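Local coordinates for 3-keto-5-aminohexanoate cleavage enzyme (Ralstonia eutropha, PDB 3C6C), which probably cleaves 3-keto-5-aminohexanoate or a related beta-keto acid, using a divalent metal ion held in a TIM barrel, at residues A65-R70 and K85-R90; C28-N33 and A48-A53. All coordinates share one frame; numbering follows the deposited sequence. Where two conformers were deposited one is given.

Both interactions are buried and apolar, and each packs one of two adjacent parallel strands of the TIM barrel, or the loop after it, against the next helix in the chain. Interaction 2 belongs to the beta-alpha-beta unit of strand 23-29, helix 47-60 and strand 64-70; interaction 1 takes up at that last strand. The polar chemistry lies beside the packing: residues 65-70 supply two histidine ligands to nickel, whereas Asn33 in 28-33 supports one of them, His68, from the second shell. The two meet where His68 ND1 lies 2.7 Å from Asn33 OD1 and Arg70 NH2 lies 2.8 Å from Thr31 O, both probable hydrogen bonds.

Interaction 1 (A65-R70 and K85-R90); sequences AHIHVR and KEVVDR. With NI (nickel (II) ion), chain B.
Val87, on helix 81-92, sets its two methyl groups against two different side chains of strand 64-70. Its CG1 lies 4.0 Å from Ile67 CG2, with Ile67 CD1 almost as near at 4.1 Å. Its other methyl, CG2, reaches Val69 CG1, also at 4.0 Å. The fork can serve both because CG1 stands anti to the backbone N (chi1 169°) and CG2 anti to the carbonyl carbon, one branch for each partner. In both pairs the side chains lie alongside, pointing opposite ways, and their methyls meet flank to flank. Ile67 presents two methyls, CG2 and CD1, to the single methyl Val87 CG1, and Val69 a single branch to Val87 CG2. The contact is wholly apolar, and all three residues are buried.

Between Ile67 and Val69, His68 points its CB away from the helix; it and His66 serve the metal instead of the packing. Their NE2 atoms each bind nickel at 2.3 Å; three waters and Glu269 complete the six ligands. The alternation thus gives residues 65-70 an oily side for the helix and a side for the metal. Along the helix, Arg90 grips Glu86 OE2 side-on through NE and NH2.

In the barrel, strand 64-70 runs between the parallel strands 23-29 and 99-103. Ile67 also packs on Leu100 and Leu102 of the latter and on Cys54 of helix 47-60, the helix that Arg90 touches at Ala51.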
ATOM      1  N   ALA A  65      -1.853 -28.563  15.493  1.00 16.07           N
ATOM      2  CA  ALA A  65      -3.198 -28.504  16.104  1.00 19.35           C
ATOM      3  C   ALA A  65      -3.212 -27.479  17.233  1.00 17.91           C
ATOM      4  O   ALA A  65      -2.419 -27.583  18.179  1.00 17.98           O
ATOM      5  CB  ALA A  65      -3.642 -29.882  16.645  1.00 19.13           C
ATOM      6  N   HIS A  66      -4.109 -26.517  17.102  1.00 17.52           N
ATOM      7  CA  HIS A  66      -4.369 -25.519  18.150  1.00 19.25           C
ATOM      8  C   HIS A  66      -5.571 -25.965  18.974  1.00 17.14           C
ATOM      9  O   HIS A  66      -6.672 -26.179  18.473  1.00 16.80           O
ATOM     10  CB  HIS A  66      -4.554 -24.122  17.559  1.00 17.97           C
ATOM     11  CG  HIS A  66      -4.891 -23.074  18.572  1.00 19.73           C
ATOM     12  ND1 HIS A  66      -3.967 -22.557  19.460  1.00 20.93           N
ATOM     13  CD2 HIS A  66      -6.076 -22.496  18.887  1.00 17.68           C
ATOM     14  CE1 HIS A  66      -4.560 -21.651  20.227  1.00 20.90           C
ATOM     15  NE2 HIS A  66      -5.840 -21.595  19.895  1.00 19.97           N
ATOM     16  N   ILE A  67      -5.307 -26.126  20.266  1.00 16.84           N
ATOM     17  CA  ILE A  67      -6.187 -26.816  21.205  1.00 17.62           C
ATOM     18  C   ILE A  67      -6.677 -25.933  22.361  1.00 14.66           C
ATOM     19  O   ILE A  67      -5.902 -25.226  23.024  1.00 15.06           O
ATOM     20  CB  ILE A  67      -5.416 -28.031  21.810  1.00 19.23           C
ATOM     21  CG1 ILE A  67      -5.128 -29.077  20.735  1.00 19.52           C
ATOM     22  CG2 ILE A  67      -6.148 -28.629  23.029  1.00 17.74           C
ATOM     23  CD1 ILE A  67      -3.941 -29.981  21.128  1.00 18.41           C
ATOM     24  N   HIS A  68      -7.989 -25.950  22.496  1.00 16.60           N
ATOM     25  CA  HIS A  68      -8.713 -25.494  23.689  1.00 16.40           C
ATOM     26  C   HIS A  68      -9.394 -26.720  24.266  1.00 16.54           C
ATOM     27  O   HIS A  68      -9.542 -27.747  23.611  1.00 16.36           O
ATOM     28  CB  HIS A  68      -9.845 -24.517  23.356  1.00 19.29           C
ATOM     29  CG  HIS A  68      -9.402 -23.147  22.953  1.00 17.53           C
ATOM     30  ND1 HIS A  68      -9.733 -22.019  23.670  1.00 18.56           N
ATOM     31  CD2 HIS A  68      -8.711 -22.722  21.873  1.00 19.88           C
ATOM     32  CE1 HIS A  68      -9.224 -20.959  23.070  1.00 21.08           C
ATOM     33  NE2 HIS A  68      -8.596 -21.358  21.978  1.00 19.75           N
ATOM     34  N   VAL A  69      -9.837 -26.577  25.497  1.00 17.19           N
ATOM     35  CA  VAL A  69     -10.708 -27.575  26.133  1.00 16.44           C
ATOM     36  C   VAL A  69     -12.021 -26.919  26.516  1.00 16.84           C
ATOM     37  O   VAL A  69     -12.110 -25.693  26.636  1.00 17.74           O
ATOM     38  CB  VAL A  69     -10.048 -28.255  27.386  1.00 16.13           C
ATOM     39  CG1 VAL A  69      -8.853 -29.083  26.925  1.00 16.26           C
ATOM     40  CG2 VAL A  69      -9.681 -27.241  28.470  1.00 16.49           C
ATOM     41  N   ARG A  70     -13.049 -27.756  26.619  1.00 16.76           N
ATOM     42  CA  ARG A  70     -14.395 -27.326  26.952  1.00 18.84           C
ATOM     43  C   ARG A  70     -14.910 -28.100  28.157  1.00 18.37           C
ATOM     44  O   ARG A  70     -14.481 -29.232  28.434  1.00 19.48           O
ATOM     45  CB  ARG A  70     -15.331 -27.549  25.749  1.00 18.60           C
ATOM     46  CG  ARG A  70     -15.104 -26.599  24.582  1.00 17.90           C
ATOM     47  CD  ARG A  70     -16.034 -26.920  23.392  1.00 18.61           C
ATOM     48  NE  ARG A  70     -15.789 -25.989  22.293  1.00 16.21           N
ATOM     49  CZ  ARG A  70     -16.425 -24.837  22.112  1.00 17.20           C
ATOM     50  NH1 ARG A  70     -17.364 -24.434  22.974  1.00 18.60           N
ATOM     51  NH2 ARG A  70     -16.111 -24.062  21.082  1.00 15.84           N
ATOM     52  N   LYS A  85      -4.442 -32.113  29.793  1.00 17.72           N
ATOM     53  CA  LYS A  85      -3.541 -33.277  29.903  1.00 16.39           C
ATOM     54  C   LYS A  85      -4.126 -34.501  29.206  1.00 18.40           C
ATOM     55  O   LYS A  85      -3.430 -35.256  28.530  1.00 16.14           O
ATOM     56  CB  LYS A  85      -3.178 -33.568  31.370  1.00 19.79           C
ATOM     57  CG  LYS A  85      -2.250 -34.773  31.564  1.00 23.72           C
ATOM     58  CD  LYS A  85      -0.865 -34.510  31.022  1.00 24.79           C
ATOM     59  CE  LYS A  85       0.205 -35.360  31.733  1.00 25.46           C
ATOM     60  NZ  LYS A  85      -0.008 -36.826  31.642  1.00 22.22           N
ATOM     61  N   GLU A  86      -5.425 -34.684  29.344  1.00 15.72           N
ATOM     62  CA  GLU A  86      -6.100 -35.826  28.713  1.00 16.37           C
ATOM     63  C   GLU A  86      -6.019 -35.689  27.189  1.00 16.71           C
ATOM     64  O   GLU A  86      -5.746 -36.654  26.473  1.00 18.43           O
ATOM     65  CB  GLU A  86      -7.569 -35.960  29.149  1.00 16.90           C
ATOM     66  CG  GLU A  86      -8.230 -37.191  28.527  1.00 15.50           C
ATOM     67  CD  GLU A  86      -9.675 -37.383  28.881  1.00 18.89           C
ATOM     68  OE1 GLU A  86     -10.140 -36.778  29.874  1.00 20.09           O
ATOM     69  OE2 GLU A  86     -10.349 -38.132  28.129  1.00 22.44           O
ATOM     70  N   VAL A  87      -6.222 -34.467  26.702  1.00 18.49           N
ATOM     71  CA  VAL A  87      -6.188 -34.253  25.243  1.00 15.57           C
ATOM     72  C   VAL A  87      -4.797 -34.598  24.710  1.00 16.99           C
ATOM     73  O   VAL A  87      -4.655 -35.346  23.751  1.00 16.33           O
ATOM     74  CB  VAL A  87      -6.576 -32.817  24.790  1.00 18.56           C
ATOM     75  CG1 VAL A  87      -6.230 -32.618  23.276  1.00 16.80           C
ATOM     76  CG2 VAL A  87      -8.092 -32.550  25.053  1.00 17.94           C
ATOM     77  N   VAL A  88      -3.775 -34.079  25.363  1.00 16.28           N
ATOM     78  CA  VAL A  88      -2.391 -34.228  24.887  0.50 17.72           C
ATOM     79  C   VAL A  88      -1.953 -35.690  24.982  1.00 16.99           C
ATOM     80  O   VAL A  88      -1.277 -36.223  24.096  1.00 18.26           O
ATOM     81  CB  VAL A  88      -1.425 -33.290  25.651  0.50 18.45           C
ATOM     82  CG1 VAL A  88       0.019 -33.701  25.455  0.50 21.86           C
ATOM     83  CG2 VAL A  88      -1.652 -31.827  25.205  0.50 18.46           C
ATOM     84  N   ASP A  89      -2.397 -36.339  26.062  1.00 17.39           N
ATOM     85  CA  ASP A  89      -2.093 -37.763  26.274  1.00 18.13           C
ATOM     86  C   ASP A  89      -2.721 -38.612  25.164  1.00 18.09           C
ATOM     87  O   ASP A  89      -2.095 -39.529  24.637  1.00 16.72           O
ATOM     88  CB  ASP A  89      -2.531 -38.259  27.654  1.00 18.07           C
ATOM     89  CG  ASP A  89      -1.648 -37.729  28.788  1.00 22.64           C
ATOM     90  OD1 ASP A  89      -0.574 -37.140  28.501  1.00 23.40           O
ATOM     91  OD2 ASP A  89      -2.041 -37.909  29.974  1.00 21.17           O
ATOM     92  N   ARG A  90      -3.955 -38.278  24.816  1.00 17.83           N
ATOM     93  CA  ARG A  90      -4.672 -38.964  23.725  1.00 16.31           C
ATOM     94  C   ARG A  90      -4.013 -38.768  22.365  1.00 18.09           C
ATOM     95  O   ARG A  90      -3.848 -39.716  21.612  1.00 19.00           O
ATOM     96  CB  ARG A  90      -6.166 -38.591  23.652  1.00 18.13           C
ATOM     97  CG  ARG A  90      -6.990 -39.100  24.829  1.00 19.87           C
ATOM     98  CD  ARG A  90      -8.435 -38.753  24.648  1.00 20.30           C
ATOM     99  NE  ARG A  90      -9.229 -39.186  25.776  1.00 18.77           N
ATOM    100  CZ  ARG A  90      -9.779 -40.399  25.859  1.00 22.99           C
ATOM    101  NH1 ARG A  90      -9.605 -41.268  24.883  1.00 28.89           N
ATOM    102  NH2 ARG A  90     -10.505 -40.736  26.900  1.00 23.96           N
TER
HETATM  103 NI    NI B 298      -7.473 -20.107  20.366  0.70 21.29          NI
HETATM  104  O   HOH W   1      -8.856 -18.492  20.887  1.00 33.59           O
HETATM  105  O   HOH W   2      -6.186 -19.134  21.712  1.00 24.14           O
HETATM  106  O   HOH W   3      -6.516 -18.398  18.985  1.00 24.33           O

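Interaction 2 (C28-N33 and A48-A53); sequences CAVTGN and AQIADA
Val30, just past the end of strand 23-29, fits over helix 47-60 at Ala53 and Ile50. Its CB sits 3.9 Å from Ala53 CB, a close approach made possible by the small alanine, and the two CA atoms are 6.2 Å apart. Each methyl of Val30 then finds its own surface. CG1, anti to the carbonyl carbon (chi1 -66°), lies against the helix backbone, 3.9 Å from Ala53 O, in van der Waals contact. CG2 turns instead to the neighbouring helical turn and meets Ile50 CG2 at 4.0 Å, where the two side chains cross obliquely. The backbone of the same residue has a polar partner, Val30 O accepting a hydrogen bond from Asn282 ND2 of helix 282-295.

The next residue, Thr31, divides its two branches between different tasks. With OG1 anti to the backbone N (chi1 -167°), the hydroxyl is directed to Pro44 O, to which it hydrogen-bonds, and CG2 is left to face Ile50. That methyl rests 3.9 Å from Ile50 CD1 and 4.0 Å from Ile50 CG1, so it lies against the outer length of the isoleucine, the side chains meeting at about a right angle. Ile50 therefore bridges the two residues: its CG2 branch serves Val30, its longer branch Thr31.

Farther on, Asn33 works in the second shell of the metal site, and its ND2 hydrogen-bonds to Val69 O, next to the ligand His68.

Here the loop that leaves strand 23-29 packs on helix 47-60, within the beta-alpha-beta unit 23-29, 47-60, 64-70. Around it, Ile50 also touches Val87 of helix 81-92, while Ala53 packs on Asn282, placing helix 47-60 against both helix 81-92 and helix 282-295.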
ATOM      1  N   CYS A  28      -4.567 -26.273  12.408  1.00 16.56           N
ATOM      2  CA  CYS A  28      -6.001 -26.496  12.601  1.00 15.01           C
ATOM      3  C   CYS A  28      -6.407 -26.258  14.033  1.00 17.99           C
ATOM      4  O   CYS A  28      -5.926 -26.938  14.949  1.00 16.79           O
ATOM      5  CB  CYS A  28      -6.426 -27.878  12.171  1.00 15.53           C
ATOM      6  SG  CYS A  28      -8.217 -28.103  12.085  1.00 19.77           S
ATOM      7  N   ALA A  29      -7.230 -25.225  14.185  1.00 16.08           N
ATOM      8  CA  ALA A  29      -7.801 -24.786  15.461  1.00 16.39           C
ATOM      9  C   ALA A  29      -9.104 -25.543  15.630  1.00 16.11           C
ATOM     10  O   ALA A  29     -10.118 -25.192  15.062  1.00 16.36           O
ATOM     11  CB  ALA A  29      -8.037 -23.261  15.473  1.00 15.23           C
ATOM     12  N   VAL A  30      -9.040 -26.628  16.402  1.00 14.92           N
ATOM     13  CA  VAL A  30     -10.051 -27.685  16.316  1.00 15.98           C
ATOM     14  C   VAL A  30     -11.390 -27.410  17.028  1.00 16.22           C
ATOM     15  O   VAL A  30     -12.412 -28.017  16.665  1.00 17.25           O
ATOM     16  CB  VAL A  30      -9.509 -29.075  16.741  1.00 15.75           C
ATOM     17  CG1 VAL A  30      -8.436 -29.559  15.741  1.00 15.31           C
ATOM     18  CG2 VAL A  30      -8.993 -29.042  18.178  1.00 16.41           C
ATOM     19  N   THR A  31     -11.421 -26.517  18.027  1.00 17.64           N
ATOM     20  CA  THR A  31     -12.708 -26.312  18.736  1.00 16.13           C
ATOM     21  C   THR A  31     -12.927 -24.907  19.313  1.00 16.09           C
ATOM     22  O   THR A  31     -14.016 -24.366  19.254  1.00 17.09           O
ATOM     23  CB  THR A  31     -12.935 -27.425  19.824  1.00 19.65           C
ATOM     24  OG1 THR A  31     -14.300 -27.376  20.257  1.00 17.21           O
ATOM     25  CG2 THR A  31     -11.975 -27.301  21.037  1.00 17.25           C
ATOM     26  N   GLY A  32     -11.894 -24.362  19.937  1.00 17.27           N
ATOM     27  CA  GLY A  32     -11.983 -23.068  20.544  1.00 18.05           C
ATOM     28  C   GLY A  32     -12.874 -23.051  21.765  1.00 17.89           C
ATOM     29  O   GLY A  32     -13.218 -24.078  22.318  1.00 18.02           O
ATOM     30  N   ASN A  33     -13.251 -21.837  22.156  1.00 18.96           N
ATOM     31  CA  ASN A  33     -14.106 -21.652  23.344  1.00 21.82           C
ATOM     32  C   ASN A  33     -15.318 -20.743  23.092  1.00 23.32           C
ATOM     33  O   ASN A  33     -16.036 -20.396  24.012  1.00 23.89           O
ATOM     34  CB  ASN A  33     -13.299 -21.168  24.547  1.00 24.28           C
ATOM     35  CG  ASN A  33     -12.625 -22.329  25.326  1.00 30.52           C
ATOM     36  OD1 ASN A  33     -11.465 -22.221  25.714  1.00 37.26           O
ATOM     37  ND2 ASN A  33     -13.334 -23.452  25.491  1.00 29.19           N
ATOM     38  N   ALA A  48     -11.703 -36.514  24.405  1.00 19.70           N
ATOM     39  CA  ALA A  48     -11.558 -37.585  23.436  1.00 16.12           C
ATOM     40  C   ALA A  48     -11.947 -37.050  22.051  1.00 15.90           C
ATOM     41  O   ALA A  48     -11.281 -37.336  21.058  1.00 16.94           O
ATOM     42  CB  ALA A  48     -12.422 -38.824  23.808  1.00 18.34           C
ATOM     43  N   GLN A  49     -13.020 -36.274  22.001  1.00 17.49           N
ATOM     44  CA  GLN A  49     -13.508 -35.710  20.722  1.00 16.26           C
ATOM     45  C   GLN A  49     -12.503 -34.697  20.178  1.00 16.86           C
ATOM     46  O   GLN A  49     -12.249 -34.590  18.959  1.00 16.96           O
ATOM     47  CB  GLN A  49     -14.877 -35.055  20.885  1.00 17.35           C
ATOM     48  CG  GLN A  49     -16.001 -36.062  21.073  1.00 18.75           C
ATOM     49  CD  GLN A  49     -17.244 -35.465  21.652  1.00 22.26           C
ATOM     50  OE1 GLN A  49     -17.238 -34.342  22.147  1.00 19.50           O
ATOM     51  NE2 GLN A  49     -18.330 -36.238  21.639  1.00 29.12           N
ATOM     52  N   ILE A  50     -11.921 -33.960  21.100  1.00 16.49           N
ATOM     53  CA  ILE A  50     -10.955 -32.895  20.737  1.00 16.97           C
ATOM     54  C   ILE A  50      -9.663 -33.518  20.210  1.00 17.68           C
ATOM     55  O   ILE A  50      -9.136 -33.098  19.204  1.00 16.27           O
ATOM     56  CB  ILE A  50     -10.698 -31.934  21.931  1.00 16.80           C
ATOM     57  CG1 ILE A  50     -11.972 -31.142  22.230  1.00 17.28           C
ATOM     58  CG2 ILE A  50      -9.539 -30.993  21.656  1.00 15.22           C
ATOM     59  CD1 ILE A  50     -11.983 -30.352  23.514  1.00 17.91           C
ATOM     60  N   ALA A  51      -9.197 -34.567  20.879  1.00 17.82           N
ATOM     61  CA  ALA A  51      -8.038 -35.333  20.413  1.00 17.71           C
ATOM     62  C   ALA A  51      -8.351 -35.950  19.061  1.00 15.71           C
ATOM     63  O   ALA A  51      -7.534 -35.910  18.144  1.00 16.99           O
ATOM     64  CB  ALA A  51      -7.598 -36.438  21.445  1.00 15.18           C
ATOM     65  N   ASP A  52      -9.537 -36.537  18.943  1.00 17.76           N
ATOM     66  CA  ASP A  52      -9.941 -37.188  17.687  1.00 16.79           C
ATOM     67  C   ASP A  52      -9.870 -36.166  16.540  1.00 17.46           C
ATOM     68  O   ASP A  52      -9.442 -36.476  15.429  1.00 20.40           O
ATOM     69  CB  ASP A  52     -11.385 -37.751  17.762  1.00 19.45           C
ATOM     70  CG  ASP A  52     -11.477 -39.077  18.537  1.00 26.99           C
ATOM     71  OD1 ASP A  52     -10.430 -39.652  18.901  1.00 25.91           O
ATOM     72  OD2 ASP A  52     -12.629 -39.520  18.786  1.00 24.81           O
ATOM     73  N   ALA A  53     -10.251 -34.933  16.848  1.00 16.14           N
ATOM     74  CA  ALA A  53     -10.301 -33.842  15.850  1.00 16.00           C
ATOM     75  C   ALA A  53      -8.878 -33.455  15.440  1.00 16.95           C
ATOM     76  O   ALA A  53      -8.618 -33.145  14.287  1.00 17.84           O
ATOM     77  CB  ALA A  53     -11.077 -32.617  16.398  1.00 17.17           C
TER